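Local coordinates for protein mirolysin (PDB 6R7V) that cleaves peptide bonds as a zinc metallopeptidase of the pappalysin family and is captured here as a zymogen kept latent by a cysteine switch, at residues G7-M12 with M267-D272; A65-Q70 with N116-T121; V209-W212 with R216-W219. The protein carries 1 engineered substitution. One frame throughout, in Å; residues are numbered along the deposited sequence.

Interaction 1: G7-M12 with M267-D272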
# COMPACT_ATOMS: atom_id res chain seq x y z
N GLY A 7 -6.30 1.10 -8.24
CA GLY A 7 -7.50 0.28 -8.26
C GLY A 7 -8.11 0.07 -6.89
O GLY A 7 -8.98 -0.81 -6.75
N SER A 8 -7.71 0.85 -5.86
CA SER A 8 -8.23 0.67 -4.51
C SER A 8 -8.99 1.86 -3.97
O SER A 8 -8.82 2.24 -2.82
CB SER A 8 -7.10 0.30 -3.56
OG SER A 8 -6.49 -0.92 -3.96
N GLU A 9 -9.91 2.38 -4.77
CA GLU A 9 -10.79 3.44 -4.31
C GLU A 9 -11.95 2.81 -3.53
O GLU A 9 -12.42 1.73 -3.90
CB GLU A 9 -11.32 4.26 -5.50
CG GLU A 9 -10.23 5.05 -6.22
CD GLU A 9 -10.59 5.82 -7.48
OE1 GLU A 9 -9.70 6.50 -8.03
OE2 GLU A 9 -11.76 5.73 -7.92
N LEU A 10 -12.45 3.52 -2.51
CA LEU A 10 -13.61 3.09 -1.73
C LEU A 10 -14.63 4.21 -1.68
O LEU A 10 -14.73 4.95 -0.69
CB LEU A 10 -13.25 2.64 -0.30
CG LEU A 10 -12.40 1.35 -0.18
CD1 LEU A 10 -12.02 1.11 1.29
CD2 LEU A 10 -13.16 0.11 -0.71
N ASN A 11 -15.38 4.37 -2.78
CA ASN A 11 -16.43 5.37 -2.87
C ASN A 11 -17.64 4.82 -2.15
O ASN A 11 -18.37 4.00 -2.71
CB ASN A 11 -16.70 5.72 -4.33
CG ASN A 11 -17.70 6.83 -4.49
OD1 ASN A 11 -18.64 6.95 -3.70
ND2 ASN A 11 -17.50 7.68 -5.49
N MET A 12 -17.80 5.21 -0.89
CA MET A 12 -18.82 4.63 -0.03
C MET A 12 -20.23 4.86 -0.52
O MET A 12 -21.03 3.93 -0.40
CB MET A 12 -18.64 5.08 1.43
CG MET A 12 -17.34 4.58 2.04
SD MET A 12 -16.97 2.80 1.87
CE MET A 12 -18.32 2.08 2.71
N MET A 267 -1.05 8.88 0.64
CA MET A 267 -2.36 8.39 0.23
C MET A 267 -3.11 9.38 -0.67
O MET A 267 -4.30 9.20 -0.90
CB MET A 267 -3.21 8.04 1.46
CG MET A 267 -2.55 6.94 2.33
SD MET A 267 -1.84 5.50 1.44
CE MET A 267 -3.34 4.82 0.67
N ASP A 268 -2.39 10.35 -1.24
CA ASP A 268 -2.96 11.21 -2.27
C ASP A 268 -2.53 10.63 -3.64
O ASP A 268 -2.02 9.50 -3.70
CB ASP A 268 -2.55 12.71 -2.08
CG ASP A 268 -3.58 13.70 -2.63
OD1 ASP A 268 -4.30 13.35 -3.59
OD2 ASP A 268 -3.67 14.81 -2.10
N TYR A 269 -2.76 11.37 -4.75
CA TYR A 269 -2.43 10.93 -6.11
C TYR A 269 -1.31 11.75 -6.72
O TYR A 269 -1.13 11.75 -7.94
CB TYR A 269 -3.66 10.99 -7.03
CG TYR A 269 -4.60 9.80 -7.01
CD1 TYR A 269 -4.31 8.66 -6.26
CD2 TYR A 269 -5.76 9.80 -7.78
CE1 TYR A 269 -5.13 7.54 -6.31
CE2 TYR A 269 -6.60 8.69 -7.82
CZ TYR A 269 -6.28 7.56 -7.09
OH TYR A 269 -7.13 6.48 -7.10
N THR A 270 -0.54 12.44 -5.89
CA THR A 270 0.54 13.29 -6.36
C THR A 270 1.77 12.49 -6.85
O THR A 270 1.88 11.28 -6.59
CB THR A 270 0.93 14.26 -5.25
OG1 THR A 270 1.03 13.55 -4.04
CG2 THR A 270 -0.10 15.38 -5.10
N TYR A 271 2.69 13.17 -7.55
CA TYR A 271 3.93 12.57 -8.04
C TYR A 271 4.76 12.03 -6.90
O TYR A 271 4.77 12.62 -5.83
CB TYR A 271 4.79 13.60 -8.76
CG TYR A 271 4.31 14.08 -10.11
CD1 TYR A 271 3.33 13.38 -10.82
CD2 TYR A 271 4.89 15.18 -10.71
CE1 TYR A 271 2.93 13.80 -12.09
CE2 TYR A 271 4.52 15.59 -11.99
CZ TYR A 271 3.52 14.90 -12.67
OH TYR A 271 3.16 15.37 -13.92
N ASP A 272 5.51 10.95 -7.15
CA ASP A 272 6.32 10.37 -6.10
C ASP A 272 7.26 11.33 -5.37
O ASP A 272 7.41 11.22 -4.15
CB ASP A 272 7.21 9.29 -6.70
CG ASP A 272 6.55 7.99 -7.10
OD1 ASP A 272 5.32 7.98 -7.31
OD2 ASP A 272 7.27 7.00 -7.24

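Interaction 2: A65-Q70 with N116-T121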
# COMPACT_ATOMS: atom_id res chain seq x y z
N ALA A 65 18.31 -5.61 -8.34
CA ALA A 65 18.67 -4.30 -7.77
C ALA A 65 17.45 -3.39 -7.77
O ALA A 65 17.26 -2.66 -6.80
CB ALA A 65 19.83 -3.66 -8.54
N GLN A 66 16.61 -3.45 -8.81
CA GLN A 66 15.39 -2.64 -8.89
C GLN A 66 14.43 -3.02 -7.74
O GLN A 66 13.86 -2.17 -7.06
CB GLN A 66 14.71 -2.81 -10.25
CG GLN A 66 13.72 -1.70 -10.61
CD GLN A 66 14.37 -0.34 -10.74
OE1 GLN A 66 15.52 -0.20 -11.18
NE2 GLN A 66 13.62 0.70 -10.41
N ILE A 67 14.30 -4.32 -7.48
CA ILE A 67 13.42 -4.83 -6.44
C ILE A 67 13.95 -4.47 -5.04
O ILE A 67 13.19 -4.00 -4.16
CB ILE A 67 13.25 -6.34 -6.58
CG1 ILE A 67 12.47 -6.64 -7.88
CG2 ILE A 67 12.59 -6.92 -5.33
CD1 ILE A 67 12.58 -8.10 -8.28
N ILE A 68 15.28 -4.64 -4.84
CA ILE A 68 15.88 -4.28 -3.55
C ILE A 68 15.70 -2.77 -3.29
O ILE A 68 15.43 -2.37 -2.15
CB ILE A 68 17.37 -4.69 -3.62
CG1 ILE A 68 17.48 -6.24 -3.58
CG2 ILE A 68 18.25 -4.00 -2.52
CD1 ILE A 68 18.84 -6.77 -3.98
N SER A 69 15.80 -1.94 -4.34
CA SER A 69 15.58 -0.51 -4.14
C SER A 69 14.14 -0.25 -3.69
O SER A 69 13.94 0.66 -2.88
CB SER A 69 15.90 0.30 -5.39
OG SER A 69 14.89 0.26 -6.39
N GLN A 70 13.15 -1.05 -4.13
CA GLN A 70 11.80 -0.84 -3.64
C GLN A 70 11.66 -1.17 -2.16
O GLN A 70 10.96 -0.46 -1.41
CB GLN A 70 10.79 -1.67 -4.45
CG GLN A 70 9.34 -1.45 -4.00
CD GLN A 70 8.90 -0.02 -4.22
OE1 GLN A 70 8.65 0.37 -5.36
NE2 GLN A 70 8.76 0.79 -3.19
N ASN A 116 15.60 -16.10 -2.10
CA ASN A 116 16.04 -14.70 -1.99
C ASN A 116 14.79 -13.80 -1.85
O ASN A 116 14.95 -12.58 -1.76
CB ASN A 116 16.91 -14.27 -3.19
CG ASN A 116 16.19 -14.32 -4.53
OD1 ASN A 116 15.09 -14.87 -4.68
ND2 ASN A 116 16.80 -13.73 -5.56
N GLY A 117 13.58 -14.39 -1.90
CA GLY A 117 12.31 -13.69 -1.76
C GLY A 117 11.81 -13.06 -3.05
O GLY A 117 10.93 -12.19 -3.03
N ILE A 118 12.41 -13.46 -4.19
CA ILE A 118 12.00 -13.00 -5.51
C ILE A 118 11.65 -14.22 -6.35
O ILE A 118 12.48 -15.15 -6.48
CB ILE A 118 13.11 -12.15 -6.18
CG1 ILE A 118 13.46 -10.89 -5.33
CG2 ILE A 118 12.72 -11.79 -7.64
CD1 ILE A 118 14.77 -10.17 -5.73
N THR A 119 10.44 -14.25 -6.92
CA THR A 119 10.08 -15.32 -7.85
C THR A 119 10.00 -14.73 -9.24
O THR A 119 9.78 -13.53 -9.39
CB THR A 119 8.77 -16.01 -7.48
OG1 THR A 119 7.66 -15.12 -7.69
CG2 THR A 119 8.75 -16.56 -6.04
N ARG A 120 10.21 -15.56 -10.25
CA ARG A 120 10.19 -15.17 -11.65
C ARG A 120 9.30 -16.12 -12.40
O ARG A 120 9.56 -17.33 -12.40
CB ARG A 120 11.60 -15.19 -12.25
CG ARG A 120 12.67 -14.42 -11.48
CD ARG A 120 12.83 -13.06 -12.06
NE ARG A 120 13.77 -12.22 -11.31
CZ ARG A 120 13.86 -10.92 -11.52
NH1 ARG A 120 13.09 -10.34 -12.43
NH2 ARG A 120 14.71 -10.19 -10.81
N THR A 121 8.27 -15.59 -13.07
CA THR A 121 7.32 -16.40 -13.82
C THR A 121 7.14 -15.82 -15.19
O THR A 121 6.64 -14.70 -15.32
CB THR A 121 5.96 -16.48 -13.11
OG1 THR A 121 6.15 -16.87 -11.74
CG2 THR A 121 4.96 -17.44 -13.82

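Interaction 3: V209-W212 with R216-W219. With ZN (zinc ion), chain D; CA (calcium ion), chain B.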
# COMPACT_ATOMS: atom_id res chain seq x y z
N VAL A 209 0.88 -0.33 -0.26
CA VAL A 209 1.08 -1.01 1.03
C VAL A 209 0.25 -0.27 2.12
O VAL A 209 -0.31 -0.93 3.00
CB VAL A 209 2.59 -1.15 1.38
CG1 VAL A 209 2.82 -1.66 2.80
CG2 VAL A 209 3.29 -2.07 0.37
N GLY A 210 0.12 1.06 2.01
CA GLY A 210 -0.76 1.80 2.92
C GLY A 210 -2.17 1.23 2.85
O GLY A 210 -2.77 0.99 3.89
N HIS A 211 -2.73 0.98 1.63
CA HIS A 211 -4.07 0.33 1.55
C HIS A 211 -4.08 -1.08 2.15
O HIS A 211 -5.05 -1.45 2.82
CB HIS A 211 -4.53 0.21 0.10
CG HIS A 211 -4.80 1.50 -0.62
ND1 HIS A 211 -5.70 2.45 -0.15
CD2 HIS A 211 -4.38 1.89 -1.84
CE1 HIS A 211 -5.79 3.38 -1.09
NE2 HIS A 211 -5.04 3.08 -2.13
N TRP A 212 -3.03 -1.87 1.89
CA TRP A 212 -2.96 -3.22 2.48
C TRP A 212 -2.94 -3.16 4.03
O TRP A 212 -3.34 -4.13 4.70
CB TRP A 212 -1.70 -3.88 1.90
CG TRP A 212 -1.45 -5.28 2.35
CD1 TRP A 212 -2.09 -6.42 1.93
CD2 TRP A 212 -0.45 -5.69 3.28
NE1 TRP A 212 -1.56 -7.51 2.57
CE2 TRP A 212 -0.58 -7.08 3.44
CE3 TRP A 212 0.51 -5.00 4.02
CZ2 TRP A 212 0.27 -7.82 4.29
CZ3 TRP A 212 1.34 -5.72 4.86
CH2 TRP A 212 1.19 -7.10 5.02
N ARG A 216 -7.04 4.58 3.52
CA ARG A 216 -7.84 5.00 2.38
C ARG A 216 -7.26 6.24 1.75
O ARG A 216 -6.55 7.04 2.39
CB ARG A 216 -9.26 5.34 2.85
CG ARG A 216 -9.99 4.16 3.41
CD ARG A 216 -11.42 4.52 3.60
NE ARG A 216 -12.13 3.51 4.37
CZ ARG A 216 -13.44 3.53 4.57
NH1 ARG A 216 -14.19 4.46 3.99
NH2 ARG A 216 -14.01 2.61 5.32
N HIS A 217 -7.69 6.51 0.52
CA HIS A 217 -7.35 7.78 -0.13
C HIS A 217 -7.72 8.94 0.75
O HIS A 217 -8.83 8.98 1.31
CB HIS A 217 -8.06 7.88 -1.46
CG HIS A 217 -7.50 6.92 -2.45
ND1 HIS A 217 -8.29 6.38 -3.42
CD2 HIS A 217 -6.25 6.42 -2.56
CE1 HIS A 217 -7.50 5.58 -4.13
NE2 HIS A 217 -6.28 5.54 -3.63
N ILE A 218 -6.80 9.90 0.85
CA ILE A 218 -6.94 10.99 1.82
C ILE A 218 -8.18 11.88 1.56
O ILE A 218 -8.74 12.45 2.49
CB ILE A 218 -5.64 11.82 1.84
CG1 ILE A 218 -5.63 12.83 2.98
CG2 ILE A 218 -5.37 12.50 0.47
CD1 ILE A 218 -4.23 13.38 3.28
N TRP A 219 -8.60 11.98 0.30
CA TRP A 219 -9.76 12.82 -0.03
C TRP A 219 -11.11 12.10 0.13
O TRP A 219 -12.16 12.73 -0.09
CB TRP A 219 -9.63 13.40 -1.44
CG TRP A 219 -9.81 12.39 -2.52
CD1 TRP A 219 -10.95 12.08 -3.19
CD2 TRP A 219 -8.80 11.51 -3.03
NE1 TRP A 219 -10.72 11.05 -4.07
CE2 TRP A 219 -9.40 10.69 -4.00
CE3 TRP A 219 -7.42 11.37 -2.80
CZ2 TRP A 219 -8.69 9.71 -4.71
CZ3 TRP A 219 -6.72 10.40 -3.49
CH2 TRP A 219 -7.35 9.60 -4.46
ZN ZN D . -4.82 4.14 -3.86
CA CA B . -13.57 14.52 -0.34
O HOH W 1 -13.84 14.51 2.02

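Interaction 1: G7-M12 with M267-D272
Tyr269 OH donates a hydrogen bond to Glu9 OE1, with the two oxygens 2.7 Å apart. It is the one polar link between 7-12 and 267-272, and the buried patch around it is small. The carboxylate oxygen lies at the edge of the phenol ring, near its plane. It receives the proton on its anti lone pair, turned away from OE2. The carboxylate and ring planes differ by 32°, and the two side chains cross at about a right angle. Behind the bond, Glu9 CG comes to 3.5 Å from Tyr269 OH.

The Glu9 chain is extended beyond CG (chi2 175°). This carries the carboxylate away from its loop to the phenol, although the backbones stay well apart. On the other side the phenol stem points toward 7-12. Its base is tied down by a bond within 267-272: Tyr269 N donates to Asp268 OD1 at 2.8 Å. Asp268 OD1 also accepts from Asn242 N, and OD2 from Gln238 NE2, so this carboxylate ties the backbone at Tyr269 to Asn242 and Gln238.

Segment 7-12 directly follows Cys6, the cysteine-switch ligand of the zinc. Hydrogen bonds from Ser8 OG to Ala167 O and from Leu10 N to Asp221 OD2 hold it further. Met267 and Tyr269 fit the Met-turn of metzincins, where a tyrosine two residues after the methionine sits by the metal in astacins and serralysins. Here Tyr269 OH stands 4.6 Å from zinc, too far to be a ligand. The bond therefore engages the hydroxyl of a tyrosine beside the metal with a pro-segment carboxylate. That is consistent with a latent state in which the hydroxyl is kept occupied, and removal of the pro-segment would be expected to free it.

Interaction 2: A65-Q70 with N116-T121
One methyl group, Ile67 CD1, meets both an apolar branch and the charged end of an arginine. It lies 3.7 Å from Ile118 CG2 and 3.9 Å from Arg120 NH2, approaching the guanidinium obliquely. Ile67 and Ile118 reach toward each other tip to tip. Their second branches also meet, Ile67 CG2 standing 3.9 Å from Ile118 CD1. In Ile118, chi1 of -60° sets CG1 beside the backbone N and leaves CG2 anti to it, facing Ile67 CD1.

Arg120 bends at chi2 (-96°), bringing its end back toward the helix. Its polar atoms are bound just before 65-70: NH2 forms a salt bridge with Asp64, and NH1 bonds to Ile62 O. Ile67 CD1 thus packs against a guanidinium already held by Asp64 and Ile62. Ahead of the strand, Asn116 OD1 accepts from Ile118 N at 3.1 Å, forming an Asx turn.

The contact packs helix 64-77 on the main mixed sheet. Strand 118-122 runs parallel to strand 45-55, and Ile67 also rests on Val51 and Val53 of that neighbour.

Interaction 3: V209-W212 with R216-W219
His211 and His217 bind the catalytic-domain zinc through NE2, each at 2.0 Å. They belong to the extended zinc-binding motif of metzincins. The motif starts at His207 on helix 203-212; the glutamate expected after His207 is replaced here by an engineered alanine. His207 and Cys6 SG complete the four protein ligands, with Cys6 acting as the cysteine switch.

His211 NE2 and His217 NE2 are 3.1 Å apart because they share the metal, and they are not hydrogen-bonded. The angle between them at zinc is about 101°, near tetrahedral. The rings form an offset edge-to-face pair, with the edge of His211 toward the face of His217. Their planes stand at 71° and their centroids lie 4.7 Å apart. The closest carbons are His211 CE1 and His217 CD2, at 3.4 Å.

The second shell fixes both rotations. His211 ND1 is hydrogen-bonded to Leu215 O, and His217 ND1 to Asp221 OD1. These partners are consistent with a proton on each ND1 and a lone pair on each NE2 for the metal. With CG anti to the carbonyl carbon (chi1 -65°), His211 carries its ring off the helix to the zinc. Arg216 contributes backbone here: its CA lies 4.2 Å from His211 ND1, near the ring plane at its edge, while its CB points away.

Trp219 backs His217 within 216-219. Its CH2 sits 3.3 Å above the His217 ring plane, offset toward the rim. The same residue reaches a second metal through its backbone, in a calcium site shared with Asp222, Ser225, Gln238 and Gly239. Trp219 O is bound to this calcium at 2.3 Å, and water 1 to the same ion at 2.4 Å.

How the interactions relate
Interactions 1 and 3 form one active-site cluster, with centres 6 Å apart. Tyr269 OH packs 3.1 Å from His217 CE1. Met267 CE lies 3.3 Å from His211 CE1, so the Met-turn methionine sits under a zinc ligand. A probable hydrogen bond, Met267 O to Ile218 N at 3.1 Å, ties the two loops together. Glu9 also touches His217, so the pro-segment meets the zinc site both directly and through Tyr269. Interaction 2 touches neither; its centre is about 25 and 24 Å from those of interactions 1 and 3, and the nearest atoms are about 7 Å apart in each case. It belongs to the sheet and helix body, away from the metals.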